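Long-range contacts in glycosyltransferase Gtf1 (Streptococcus pneumoniae, PDB 4PQG), which is a glycosyltransferase of the two-domain GT-B fold that also carries an extended antiparallel beta-sheet domain: residues Ala53-His58 and Ala83-Thr88; Phe77-Ile82 and Phe174-Gly179; Asp131-Ala136 and Asp148-Thr153. All coordinates share one frame; numbering follows the deposited sequence.

Interaction 1 (Ala53-His58 and Ala83-Thr88); sequences ADNIQH and APTSVT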
ATOM      1  N   ALA A  53      14.188  -6.308   4.258  1.00 18.28           N
ATOM      2  CA  ALA A  53      13.683  -6.823   5.540  1.00 19.50           C
ATOM      3  C   ALA A  53      12.806  -8.050   5.308  1.00 19.96           C
ATOM      4  O   ALA A  53      12.730  -8.956   6.153  1.00 20.84           O
ATOM      5  CB  ALA A  53      12.910  -5.736   6.273  1.00 19.89           C
ATOM      6  N   ASP A  54      12.141  -8.055   4.151  1.00 19.74           N
ATOM      7  CA  ASP A  54      11.365  -9.193   3.681  1.00 21.02           C
ATOM      8  C   ASP A  54      11.764  -9.534   2.265  1.00 20.32           C
ATOM      9  O   ASP A  54      12.234  -8.662   1.538  1.00 19.92           O
ATOM     10  CB  ASP A  54       9.884  -8.815   3.649  1.00 22.65           C
ATOM     11  CG  ASP A  54       9.299  -8.663   5.032  1.00 24.38           C
ATOM     12  OD1 ASP A  54       9.121  -9.697   5.698  1.00 24.99           O
ATOM     13  OD2 ASP A  54       9.056  -7.517   5.443  1.00 25.27           O
ATOM     14  N   ASN A  55      11.539 -10.784   1.867  1.00 19.42           N
ATOM     15  CA  ASN A  55      11.542 -11.149   0.459  1.00 19.47           C
ATOM     16  C   ASN A  55      10.352 -10.440  -0.211  1.00 19.74           C
ATOM     17  O   ASN A  55       9.215 -10.655   0.180  1.00 18.22           O
ATOM     18  CB  ASN A  55      11.406 -12.676   0.315  1.00 20.21           C
ATOM     19  CG  ASN A  55      11.423 -13.143  -1.135  1.00 20.68           C
ATOM     20  OD1 ASN A  55      11.225 -12.355  -2.065  1.00 19.34           O
ATOM     21  ND2 ASN A  55      11.671 -14.444  -1.331  1.00 20.89           N
ATOM     22  N   ILE A  56      10.605  -9.598  -1.219  1.00 19.40           N
ATOM     23  CA  ILE A  56       9.522  -8.835  -1.834  1.00 19.43           C
ATOM     24  C   ILE A  56       8.381  -9.730  -2.362  1.00 20.37           C
ATOM     25  O   ILE A  56       7.214  -9.332  -2.350  1.00 19.05           O
ATOM     26  CB  ILE A  56      10.035  -7.814  -2.908  1.00 20.18           C
ATOM     27  CG1 ILE A  56       8.956  -6.744  -3.187  1.00 19.93           C
ATOM     28  CG2 ILE A  56      10.513  -8.526  -4.181  1.00 19.44           C
ATOM     29  CD1 ILE A  56       9.356  -5.657  -4.173  1.00 20.40           C
ATOM     30  N   GLN A  57       8.718 -10.948  -2.793  1.00 20.34           N
ATOM     31  CA  GLN A  57       7.723 -11.877  -3.298  1.00 20.77           C
ATOM     32  C   GLN A  57       6.701 -12.226  -2.203  1.00 20.42           C
ATOM     33  O   GLN A  57       5.514 -12.403  -2.477  1.00 21.31           O
ATOM     34  CB  GLN A  57       8.390 -13.150  -3.834  1.00 20.40           C
ATOM     35  CG  GLN A  57       7.422 -14.085  -4.562  1.00 19.58           C
ATOM     36  CD  GLN A  57       6.600 -14.935  -3.614  1.00 19.70           C
ATOM     37  OE1 GLN A  57       6.965 -15.106  -2.459  1.00 20.48           O
ATOM     38  NE2 GLN A  57       5.480 -15.474  -4.101  1.00 19.53           N
ATOM     39  N   HIS A  58       7.162 -12.345  -0.970  1.00 20.67           N
ATOM     40  CA  HIS A  58       6.239 -12.644   0.130  1.00 20.92           C
ATOM     41  C   HIS A  58       5.203 -11.562   0.261  1.00 21.00           C
ATOM     42  O   HIS A  58       4.031 -11.838   0.508  1.00 21.27           O
ATOM     43  CB  HIS A  58       6.992 -12.826   1.432  1.00 20.24           C
ATOM     44  CG  HIS A  58       7.985 -13.951   1.407  1.00 20.55           C
ATOM     45  ND1 HIS A  58       8.919 -14.101   2.353  1.00 20.38           N
ATOM     46  CD2 HIS A  58       8.176 -14.991   0.495  1.00 21.68           C
ATOM     47  CE1 HIS A  58       9.660 -15.195   2.075  1.00 20.93           C
ATOM     48  NE2 HIS A  58       9.208 -15.731   0.939  1.00 20.38           N
ATOM     49  N   ALA A  83      10.550 -14.816  -6.555  1.00 21.76           N
ATOM     50  CA  ALA A  83      10.198 -16.150  -6.044  1.00 21.36           C
ATOM     51  C   ALA A  83      10.134 -16.180  -4.515  1.00 20.62           C
ATOM     52  O   ALA A  83      10.766 -15.374  -3.865  1.00 20.82           O
ATOM     53  CB  ALA A  83      11.212 -17.176  -6.542  1.00 21.36           C
ATOM     54  N   PRO A  84       9.374 -17.124  -3.937  1.00 22.49           N
ATOM     55  CA  PRO A  84       9.378 -17.317  -2.486  1.00 22.04           C
ATOM     56  C   PRO A  84      10.738 -17.781  -1.966  1.00 22.47           C
ATOM     57  O   PRO A  84      11.518 -18.359  -2.734  1.00 24.64           O
ATOM     58  CB  PRO A  84       8.351 -18.437  -2.270  1.00 22.60           C
ATOM     59  CG  PRO A  84       7.508 -18.465  -3.504  1.00 22.80           C
ATOM     60  CD  PRO A  84       8.383 -17.987  -4.618  1.00 22.52           C
ATOM     61  N   THR A  85      11.015 -17.529  -0.689  1.00 21.77           N
ATOM     62  CA  THR A  85      12.209 -18.052  -0.032  1.00 22.44           C
ATOM     63  C   THR A  85      12.063 -19.560   0.132  1.00 24.10           C
ATOM     64  O   THR A  85      11.062 -20.033   0.671  1.00 22.58           O
ATOM     65  CB  THR A  85      12.477 -17.394   1.344  1.00 22.60           C
ATOM     66  OG1 THR A  85      12.768 -15.996   1.168  1.00 22.20           O
ATOM     67  CG2 THR A  85      13.664 -18.059   2.051  1.00 20.81           C
ATOM     68  N   SER A  86      13.047 -20.309  -0.363  1.00 24.69           N
ATOM     69  CA  SER A  86      13.062 -21.766  -0.192  1.00 26.19           C
ATOM     70  C   SER A  86      14.413 -22.280   0.294  1.00 27.74           C
ATOM     71  O   SER A  86      14.577 -23.473   0.535  1.00 28.83           O
ATOM     72  CB  SER A  86      12.644 -22.469  -1.478  1.00 26.32           C
ATOM     73  OG  SER A  86      13.449 -22.057  -2.562  1.00 27.73           O
ATOM     74  N   VAL A  87      15.370 -21.367   0.470  1.00 27.91           N
ATOM     75  CA  VAL A  87      16.669 -21.695   1.045  1.00 27.94           C
ATOM     76  C   VAL A  87      16.537 -22.121   2.521  1.00 27.85           C
ATOM     77  O   VAL A  87      15.848 -21.467   3.301  1.00 25.40           O
ATOM     78  CB  VAL A  87      17.625 -20.496   0.895  1.00 27.66           C
ATOM     79  CG1 VAL A  87      18.890 -20.691   1.701  1.00 30.14           C
ATOM     80  CG2 VAL A  87      17.959 -20.277  -0.578  1.00 27.48           C
ATOM     81  N   THR A  88      17.217 -23.209   2.893  1.00 28.48           N
ATOM     82  CA  THR A  88      17.177 -23.742   4.265  1.00 28.64           C
ATOM     83  C   THR A  88      18.373 -23.295   5.098  1.00 28.25           C
ATOM     84  O   THR A  88      19.332 -22.754   4.559  1.00 27.21           O
ATOM     85  CB  THR A  88      17.180 -25.279   4.281  1.00 28.76           C
ATOM     86  OG1 THR A  88      18.384 -25.756   3.668  1.00 28.92           O
ATOM     87  CG2 THR A  88      15.978 -25.842   3.546  1.00 28.10           C
TER
HETATM   88  O   HOH W   1      12.091 -12.385  -4.734  1.00 20.29           O

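Interaction 2 (Phe77-Ile82 and Phe174-Gly179); sequences FTDIKI and FYNEDG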
ATOM      1  N   PHE A  77      17.905  -6.238 -13.043  1.00 20.41           N
ATOM      2  CA  PHE A  77      19.155  -6.333 -13.768  1.00 21.27           C
ATOM      3  C   PHE A  77      19.829  -7.699 -13.631  1.00 20.00           C
ATOM      4  O   PHE A  77      20.898  -7.912 -14.190  1.00 20.76           O
ATOM      5  CB  PHE A  77      20.120  -5.240 -13.294  1.00 22.16           C
ATOM      6  CG  PHE A  77      19.591  -3.837 -13.454  1.00 23.22           C
ATOM      7  CD1 PHE A  77      19.773  -3.146 -14.642  1.00 24.34           C
ATOM      8  CD2 PHE A  77      18.944  -3.197 -12.398  1.00 24.52           C
ATOM      9  CE1 PHE A  77      19.309  -1.840 -14.798  1.00 25.00           C
ATOM     10  CE2 PHE A  77      18.471  -1.892 -12.540  1.00 24.81           C
ATOM     11  CZ  PHE A  77      18.658  -1.208 -13.743  1.00 25.24           C
ATOM     12  N   THR A  78      19.257  -8.599 -12.841  1.00 18.68           N
ATOM     13  CA  THR A  78      19.832  -9.914 -12.664  1.00 18.24           C
ATOM     14  C   THR A  78      18.924 -10.954 -13.318  1.00 19.16           C
ATOM     15  O   THR A  78      17.828 -10.634 -13.798  1.00 18.70           O
ATOM     16  CB  THR A  78      20.034 -10.289 -11.167  1.00 17.99           C
ATOM     17  OG1 THR A  78      18.799 -10.755 -10.605  1.00 17.38           O
ATOM     18  CG2 THR A  78      20.591  -9.091 -10.343  1.00 18.01           C
ATOM     19  N   ASP A  79      19.355 -12.206 -13.302  1.00 20.11           N
ATOM     20  CA  ASP A  79      18.529 -13.276 -13.853  1.00 20.85           C
ATOM     21  C   ASP A  79      17.829 -14.098 -12.769  1.00 21.30           C
ATOM     22  O   ASP A  79      17.251 -15.141 -13.067  1.00 20.63           O
ATOM     23  CB  ASP A  79      19.364 -14.169 -14.779  1.00 22.36           C
ATOM     24  CG  ASP A  79      20.375 -15.028 -14.031  1.00 23.06           C
ATOM     25  OD1 ASP A  79      20.444 -15.030 -12.776  1.00 23.29           O
ATOM     26  OD2 ASP A  79      21.134 -15.727 -14.716  1.00 24.79           O
ATOM     27  N   ILE A  80      17.876 -13.635 -11.515  1.00 20.95           N
ATOM     28  CA  ILE A  80      17.124 -14.296 -10.431  1.00 20.71           C
ATOM     29  C   ILE A  80      15.663 -13.853 -10.493  1.00 22.33           C
ATOM     30  O   ILE A  80      15.366 -12.642 -10.499  1.00 22.15           O
ATOM     31  CB  ILE A  80      17.730 -14.030  -9.035  1.00 20.37           C
ATOM     32  CG1 ILE A  80      19.128 -14.665  -8.957  1.00 18.99           C
ATOM     33  CG2 ILE A  80      16.777 -14.508  -7.922  1.00 19.04           C
ATOM     34  CD1 ILE A  80      19.852 -14.490  -7.636  1.00 18.98           C
ATOM     35  N   LYS A  81      14.760 -14.828 -10.586  1.00 22.55           N
ATOM     36  CA  LYS A  81      13.335 -14.540 -10.729  1.00 23.42           C
ATOM     37  C   LYS A  81      12.705 -14.199  -9.378  1.00 22.78           C
ATOM     38  O   LYS A  81      13.123 -14.725  -8.343  1.00 20.45           O
ATOM     39  CB  LYS A  81      12.589 -15.733 -11.350  1.00 25.97           C
ATOM     40  CG  LYS A  81      13.104 -16.191 -12.709  1.00 29.04           C
ATOM     41  CD  LYS A  81      13.158 -15.060 -13.728  1.00 32.04           C
ATOM     42  CE  LYS A  81      13.830 -15.534 -15.010  1.00 34.58           C
ATOM     43  NZ  LYS A  81      14.301 -14.390 -15.841  1.00 38.23           N
ATOM     44  N   ILE A  82      11.695 -13.330  -9.404  1.00 22.28           N
ATOM     45  CA  ILE A  82      10.843 -13.085  -8.245  1.00 22.64           C
ATOM     46  C   ILE A  82      10.269 -14.427  -7.798  1.00 22.77           C
ATOM     47  O   ILE A  82       9.584 -15.091  -8.574  1.00 24.68           O
ATOM     48  CB  ILE A  82       9.693 -12.104  -8.589  1.00 22.87           C
ATOM     49  CG1 ILE A  82      10.247 -10.727  -9.003  1.00 23.72           C
ATOM     50  CG2 ILE A  82       8.717 -11.962  -7.421  1.00 22.89           C
ATOM     51  CD1 ILE A  82      11.008 -10.003  -7.900  1.00 22.69           C
ATOM     52  N   PHE A 174      24.440  -7.434  -5.839  1.00 15.98           N
ATOM     53  CA  PHE A 174      23.352  -8.281  -6.342  1.00 16.21           C
ATOM     54  C   PHE A 174      23.903  -9.347  -7.282  1.00 16.01           C
ATOM     55  O   PHE A 174      24.804  -9.066  -8.090  1.00 16.52           O
ATOM     56  CB  PHE A 174      22.240  -7.437  -6.994  1.00 15.47           C
ATOM     57  CG  PHE A 174      21.393  -6.698  -5.986  1.00 16.46           C
ATOM     58  CD1 PHE A 174      20.183  -7.233  -5.550  1.00 16.87           C
ATOM     59  CD2 PHE A 174      21.832  -5.499  -5.424  1.00 17.02           C
ATOM     60  CE1 PHE A 174      19.422  -6.582  -4.587  1.00 17.32           C
ATOM     61  CE2 PHE A 174      21.071  -4.837  -4.470  1.00 17.35           C
ATOM     62  CZ  PHE A 174      19.861  -5.384  -4.046  1.00 17.22           C
ATOM     63  N   TYR A 175      23.351 -10.553  -7.172  1.00 16.64           N
ATOM     64  CA  TYR A 175      23.868 -11.736  -7.864  1.00 17.75           C
ATOM     65  C   TYR A 175      22.924 -12.291  -8.925  1.00 18.49           C
ATOM     66  O   TYR A 175      21.691 -12.047  -8.896  1.00 17.33           O
ATOM     67  CB  TYR A 175      24.159 -12.858  -6.862  1.00 19.24           C
ATOM     68  CG  TYR A 175      25.159 -12.457  -5.817  1.00 21.18           C
ATOM     69  CD1 TYR A 175      26.522 -12.575  -6.057  1.00 21.01           C
ATOM     70  CD2 TYR A 175      24.732 -11.961  -4.575  1.00 22.66           C
ATOM     71  CE1 TYR A 175      27.450 -12.189  -5.112  1.00 22.66           C
ATOM     72  CE2 TYR A 175      25.647 -11.579  -3.610  1.00 24.44           C
ATOM     73  CZ  TYR A 175      27.007 -11.687  -3.894  1.00 25.89           C
ATOM     74  OH  TYR A 175      27.931 -11.303  -2.950  1.00 28.50           O
ATOM     75  N   ASN A 176      23.524 -13.040  -9.856  1.00 17.90           N
ATOM     76  CA  ASN A 176      22.781 -13.938 -10.736  1.00 18.43           C
ATOM     77  C   ASN A 176      22.603 -15.309 -10.081  1.00 18.46           C
ATOM     78  O   ASN A 176      23.222 -15.597  -9.052  1.00 17.74           O
ATOM     79  CB  ASN A 176      23.512 -14.095 -12.084  1.00 18.34           C
ATOM     80  CG  ASN A 176      23.259 -12.937 -13.031  1.00 18.91           C
ATOM     81  OD1 ASN A 176      22.262 -12.220 -12.928  1.00 18.44           O
ATOM     82  ND2 ASN A 176      24.167 -12.751 -13.974  1.00 20.97           N
ATOM     83  N   GLU A 177      21.773 -16.163 -10.687  1.00 19.54           N
ATOM     84  CA  GLU A 177      21.546 -17.526 -10.179  1.00 22.84           C
ATOM     85  C   GLU A 177      22.813 -18.329  -9.902  1.00 23.55           C
ATOM     86  O   GLU A 177      22.888 -19.040  -8.893  1.00 24.01           O
ATOM     87  CB  GLU A 177      20.670 -18.331 -11.137  1.00 24.48           C
ATOM     88  CG  GLU A 177      19.223 -17.893 -11.161  1.00 26.26           C
ATOM     89  CD  GLU A 177      18.365 -18.839 -11.983  1.00 29.85           C
ATOM     90  OE1 GLU A 177      18.892 -19.505 -12.903  1.00 31.37           O
ATOM     91  OE2 GLU A 177      17.158 -18.922 -11.704  1.00 29.81           O
ATOM     92  N   ASP A 178      23.809 -18.196 -10.773  1.00 23.89           N
ATOM     93  CA  ASP A 178      25.025 -19.011 -10.668  1.00 25.03           C
ATOM     94  C   ASP A 178      26.006 -18.503  -9.612  1.00 24.84           C
ATOM     95  O   ASP A 178      27.090 -19.057  -9.471  1.00 23.82           O
ATOM     96  CB  ASP A 178      25.727 -19.142 -12.029  1.00 26.05           C
ATOM     97  CG  ASP A 178      26.216 -17.812 -12.568  1.00 28.15           C
ATOM     98  OD1 ASP A 178      26.138 -16.778 -11.861  1.00 27.08           O
ATOM     99  OD2 ASP A 178      26.664 -17.797 -13.733  1.00 30.90           O
ATOM    100  N   GLY A 179      25.627 -17.446  -8.887  1.00 24.13           N
ATOM    101  CA  GLY A 179      26.470 -16.914  -7.816  1.00 22.95           C
ATOM    102  C   GLY A 179      27.440 -15.818  -8.252  1.00 22.52           C
ATOM    103  O   GLY A 179      28.184 -15.283  -7.423  1.00 23.18           O
TER
HETATM  104  O   HOH W   2      22.012 -10.757 -15.733  1.00 38.33           O
HETATM  105  O   HOH W   3      23.211 -17.207 -13.647  1.00 20.57           O

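Interaction 3 (Asp131-Ala136 and Asp148-Thr153); sequences DLVQHA and DYFSYT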
ATOM      1  N   ASP A 131      12.425 -24.401   8.601  1.00 35.16           N
ATOM      2  CA  ASP A 131      13.848 -24.106   8.476  1.00 35.44           C
ATOM      3  C   ASP A 131      14.197 -23.244   7.239  1.00 33.05           C
ATOM      4  O   ASP A 131      15.352 -23.223   6.802  1.00 31.82           O
ATOM      5  CB  ASP A 131      14.692 -25.396   8.543  1.00 38.40           C
ATOM      6  CG  ASP A 131      14.622 -26.228   7.270  1.00 40.94           C
ATOM      7  OD1 ASP A 131      13.726 -26.006   6.419  1.00 42.97           O
ATOM      8  OD2 ASP A 131      15.480 -27.119   7.120  1.00 44.37           O
ATOM      9  N   LEU A 132      13.206 -22.535   6.692  1.00 30.57           N
ATOM     10  CA  LEU A 132      13.437 -21.607   5.571  1.00 28.46           C
ATOM     11  C   LEU A 132      14.053 -20.299   6.082  1.00 26.80           C
ATOM     12  O   LEU A 132      13.600 -19.748   7.098  1.00 26.65           O
ATOM     13  CB  LEU A 132      12.135 -21.351   4.795  1.00 30.32           C
ATOM     14  CG  LEU A 132      11.373 -22.580   4.256  1.00 32.04           C
ATOM     15  CD1 LEU A 132      10.048 -22.180   3.613  1.00 33.96           C
ATOM     16  CD2 LEU A 132      12.200 -23.400   3.273  1.00 32.69           C
ATOM     17  N   VAL A 133      15.092 -19.807   5.396  1.00 24.02           N
ATOM     18  CA  VAL A 133      15.861 -18.648   5.874  1.00 23.05           C
ATOM     19  C   VAL A 133      15.802 -17.469   4.898  1.00 22.73           C
ATOM     20  O   VAL A 133      16.280 -17.568   3.771  1.00 21.70           O
ATOM     21  CB  VAL A 133      17.330 -18.999   6.165  1.00 23.44           C
ATOM     22  CG1 VAL A 133      18.074 -17.782   6.711  1.00 23.20           C
ATOM     23  CG2 VAL A 133      17.423 -20.154   7.161  1.00 23.60           C
ATOM     24  N   GLN A 134      15.224 -16.364   5.365  1.00 21.87           N
ATOM     25  CA  GLN A 134      14.953 -15.177   4.547  1.00 22.52           C
ATOM     26  C   GLN A 134      16.253 -14.388   4.379  1.00 20.86           C
ATOM     27  O   GLN A 134      16.567 -13.946   3.284  1.00 19.31           O
ATOM     28  CB  GLN A 134      13.831 -14.329   5.196  1.00 23.07           C
ATOM     29  CG  GLN A 134      13.431 -13.042   4.478  1.00 24.74           C
ATOM     30  CD  GLN A 134      14.311 -11.850   4.857  1.00 25.72           C
ATOM     31  OE1 GLN A 134      14.745 -11.725   6.016  1.00 26.63           O
ATOM     32  NE2 GLN A 134      14.578 -10.964   3.887  1.00 21.38           N
ATOM     33  N   HIS A 135      16.991 -14.219   5.473  1.00 20.84           N
ATOM     34  CA  HIS A 135      18.325 -13.609   5.436  1.00 20.82           C
ATOM     35  C   HIS A 135      19.162 -14.052   6.606  1.00 20.30           C
ATOM     36  O   HIS A 135      18.627 -14.579   7.581  1.00 19.92           O
ATOM     37  CB  HIS A 135      18.250 -12.082   5.308  1.00 22.30           C
ATOM     38  CG  HIS A 135      17.958 -11.351   6.591  1.00 24.63           C
ATOM     39  ND1 HIS A 135      16.711 -11.164   7.048  1.00 26.50           N
ATOM     40  CD2 HIS A 135      18.805 -10.690   7.481  1.00 27.44           C
ATOM     41  CE1 HIS A 135      16.747 -10.444   8.179  1.00 26.33           C
ATOM     42  NE2 HIS A 135      18.030 -10.144   8.440  1.00 27.39           N
ATOM     43  N   ALA A 136      20.478 -13.861   6.504  1.00 19.56           N
ATOM     44  CA  ALA A 136      21.447 -14.332   7.506  1.00 19.77           C
ATOM     45  C   ALA A 136      22.520 -13.288   7.709  1.00 19.96           C
ATOM     46  O   ALA A 136      22.874 -12.564   6.766  1.00 19.64           O
ATOM     47  CB  ALA A 136      22.087 -15.638   7.064  1.00 19.58           C
ATOM     48  N   ASP A 148      23.465 -11.773   4.029  1.00 18.09           N
ATOM     49  CA  ASP A 148      23.005 -12.368   2.785  1.00 18.07           C
ATOM     50  C   ASP A 148      21.485 -12.461   2.821  1.00 17.84           C
ATOM     51  O   ASP A 148      20.905 -12.662   3.892  1.00 17.26           O
ATOM     52  CB  ASP A 148      23.571 -13.773   2.613  1.00 17.66           C
ATOM     53  CG  ASP A 148      25.057 -13.793   2.282  1.00 18.92           C
ATOM     54  OD1 ASP A 148      25.657 -12.741   1.968  1.00 18.77           O
ATOM     55  OD2 ASP A 148      25.619 -14.896   2.318  1.00 18.25           O
ATOM     56  N   TYR A 149      20.867 -12.320   1.645  1.00 17.21           N
ATOM     57  CA  TYR A 149      19.419 -12.338   1.466  1.00 17.33           C
ATOM     58  C   TYR A 149      19.034 -13.412   0.441  1.00 17.64           C
ATOM     59  O   TYR A 149      19.640 -13.472  -0.623  1.00 16.63           O
ATOM     60  CB  TYR A 149      18.954 -10.958   1.004  1.00 16.37           C
ATOM     61  CG  TYR A 149      19.220  -9.898   2.052  1.00 16.55           C
ATOM     62  CD1 TYR A 149      18.274  -9.622   3.043  1.00 16.68           C
ATOM     63  CD2 TYR A 149      20.443  -9.211   2.093  1.00 16.71           C
ATOM     64  CE1 TYR A 149      18.539  -8.683   4.041  1.00 16.61           C
ATOM     65  CE2 TYR A 149      20.704  -8.264   3.081  1.00 16.55           C
ATOM     66  CZ  TYR A 149      19.744  -8.012   4.048  1.00 16.89           C
ATOM     67  OH  TYR A 149      19.979  -7.066   5.010  1.00 16.70           O
ATOM     68  N   PHE A 150      18.016 -14.227   0.752  1.00 18.14           N
ATOM     69  CA  PHE A 150      17.716 -15.459  -0.006  1.00 18.68           C
ATOM     70  C   PHE A 150      16.273 -15.572  -0.507  1.00 19.90           C
ATOM     71  O   PHE A 150      15.320 -15.200   0.208  1.00 19.80           O
ATOM     72  CB  PHE A 150      18.012 -16.710   0.851  1.00 19.39           C
ATOM     73  CG  PHE A 150      19.388 -16.731   1.462  1.00 19.84           C
ATOM     74  CD1 PHE A 150      20.495 -17.171   0.729  1.00 20.31           C
ATOM     75  CD2 PHE A 150      19.579 -16.336   2.780  1.00 20.12           C
ATOM     76  CE1 PHE A 150      21.762 -17.201   1.298  1.00 19.85           C
ATOM     77  CE2 PHE A 150      20.843 -16.354   3.353  1.00 20.76           C
ATOM     78  CZ  PHE A 150      21.937 -16.788   2.611  1.00 20.48           C
ATOM     79  N   SER A 151      16.119 -16.080  -1.735  1.00 20.05           N
ATOM     80  CA  SER A 151      14.815 -16.543  -2.268  1.00 19.91           C
ATOM     81  C   SER A 151      15.000 -18.045  -2.505  1.00 20.11           C
ATOM     82  O   SER A 151      15.023 -18.798  -1.540  1.00 20.64           O
ATOM     83  CB  SER A 151      14.390 -15.792  -3.538  1.00 19.80           C
ATOM     84  OG  SER A 151      15.411 -15.798  -4.533  1.00 20.97           O
ATOM     85  N   TYR A 152      15.202 -18.474  -3.751  1.00 19.57           N
ATOM     86  CA  TYR A 152      15.641 -19.867  -4.003  1.00 20.11           C
ATOM     87  C   TYR A 152      17.172 -19.979  -4.016  1.00 20.48           C
ATOM     88  O   TYR A 152      17.720 -21.079  -4.015  1.00 19.63           O
ATOM     89  CB  TYR A 152      15.034 -20.439  -5.286  1.00 18.98           C
ATOM     90  CG  TYR A 152      15.302 -19.644  -6.565  1.00 19.73           C
ATOM     91  CD1 TYR A 152      16.361 -19.977  -7.425  1.00 19.51           C
ATOM     92  CD2 TYR A 152      14.465 -18.591  -6.938  1.00 19.89           C
ATOM     93  CE1 TYR A 152      16.583 -19.255  -8.599  1.00 19.95           C
ATOM     94  CE2 TYR A 152      14.674 -17.874  -8.111  1.00 19.91           C
ATOM     95  CZ  TYR A 152      15.726 -18.208  -8.942  1.00 19.70           C
ATOM     96  OH  TYR A 152      15.903 -17.463 -10.098  1.00 19.42           O
ATOM     97  N   THR A 153      17.844 -18.824  -4.038  1.00 19.67           N
ATOM     98  CA  THR A 153      19.293 -18.740  -3.847  1.00 19.79           C
ATOM     99  C   THR A 153      19.593 -17.352  -3.279  1.00 19.73           C
ATOM    100  O   THR A 153      18.682 -16.530  -3.151  1.00 19.31           O
ATOM    101  CB  THR A 153      20.075 -18.996  -5.154  1.00 20.88           C
ATOM    102  OG1 THR A 153      21.469 -19.128  -4.860  1.00 22.15           O
ATOM    103  CG2 THR A 153      19.857 -17.872  -6.169  1.00 20.77           C
TER
HETATM  104  O   HOH W   4      14.663 -12.434   1.279  1.00 24.55           O

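Interaction 1 (Ala53-His58 and Ala83-Thr88)
Q57 and A83 bring the two backbones nearest, with CA atoms 5.7 Å apart, while N55 and T85 stand wider at 7.0 Å between CA atoms; 53-58 runs into helix 56-63, whereas the segment 83-88 is irregular. The N55 amide does most of the polar work. CG is anti to the backbone N (chi1 -179°), which carries the amide toward the loop; ND2 donates to A83 O at 2.8 Å, in that carbonyl's plane, and to T85 OG1 at 3.1 Å. The amide oxygen serves the helix instead: N55 is the N-cap, and OD1 accepts from Q57 N at 3.0 Å, with the donor above the carbonyl plane, and from a water. That helix lies in the crossover between parallel strands 42-47 and 70-72 of a Rossmann-like sheet, so OD1 caps it while ND2 of the same amide ties the crossover to the loop before helix 89-93. H58 adds a nearly straight bond, T85 N to H58 NE2 at 3.0 Å (176°), which needs NE2 without a proton. N55 CB sits over the centre of the H58 ring, 3.5 Å above its plane. T85 OG1 also bonds F150 O. The Q57 side chain crosses the P84 ring at a slant, with OE1 3.3 Å from P84 CA, while Q57 NE2 bonds D67.

Interaction 2 (Phe77-Ile82 and Phe174-Gly179)
N176 OD1 is gripped twice: D79 N donates to it at 2.9 Å, tilted 35° from the carbonyl plane, and a water donates at 3.2 Å. N176 opens a type I beta turn that ends at G179, just after strand 166-175, and the loop 77-82 holds an ST turn, where T78 OG1 accepts from I80 N at 3.2 Å and also bonds N75 O. The return bond runs the other way, from E177 N to D79 OD1 at 2.7 Å, on the syn lone pair. The D79 carboxylate is placed for it by a CG lying between the backbone N and the carbonyl carbon (chi1 71°). The two side chains cross at about a right angle, with the carboxylate and amide planes 40° apart. D79 and N176 thus exchange bonds with the opposite backbone, each side chain gripping one N-H. Next to this polar pair, Y175 O is approached by carbon from two residues, T78 CB and I80 CD1, each 3.3 Å away. E177 OE2 bonds Y152 OH. A second water bridges the segments, donating to D79 OD2 at 2.8 Å and accepting from D178 N at 3.1 Å.

Interaction 3 (Asp131-Ala136 and Asp148-Thr153)
This is antiparallel strand pairing, in the hairpin of strands 133-140 and 143-150 within the ten-stranded antiparallel sheet of the GtfA extended beta-sheet domain. The register is fixed by backbone bonds: A136 and D148 form a hydrogen-bonded pair, with A136 N to D148 O and D148 N to A136 O both at 2.9 Å. Next to it, H135 and Y149 are a non-hydrogen-bonded pair whose CA atoms lie 4.3 Å apart. F150 N then donates to Q134 O at 2.9 Å, where segment 131-136 turns a corner at Q134.

H135 and Y149 lie side by side on one face of the sheet, pointing the same way. With CG of H135 between its backbone N and carbonyl carbon (chi1 80°), the ring lies beside that of Y149. The two rings are near parallel, with planes at 19°, but slid apart, centroids 5.2 Å from each other, so that they barely overlap. The close touch is H135 CB to Y149 CD1, at 3.3 Å. On the opposite face, A136 CB meets F150 CE2 at 4.0 Å, in the plane of the ring and at its edge. F150 CB also packs against V133 O, a buried carbonyl with no polar partner in the model. At the corner, a water accepts from Q134 NE2 at 3.0 Å and donates to F150 O; the same NE2 bonds L52 O.

The D148 carboxylate forms salt bridges to R146 and R154 and a hydrogen bond to S157, while Y149 OH bonds E158. Strand 119-125 flanks the hairpin next to strand 133-140, and its Y124 stacks on the H135 ring. Strand 154-163 lies beyond strand 143-150, and helix 89-93 packs V92 against V133, A136 and F150.

Overall arrangement
The three contacts lie together on one side of the chain's centre: interactions 1 and 3 are about 7 Å apart between centres, and interaction 2 is about 14 Å from each. Along the chain, interactions 1 and 2 interleave, since 77-82 falls between 53-58 and 83-88, whereas both segments of interaction 3 fall between those of interaction 2. The continuous loop 77-88 links all of them. Its end pairs with the hairpin, probably through S86 N to S151 O and V133 N to V87 O, and Y152 OH probably bonds both K81 N and E177 OE2. The loop thereby joins helix 56-63 of the Rossmann-like domain to the extended beta-sheet domain.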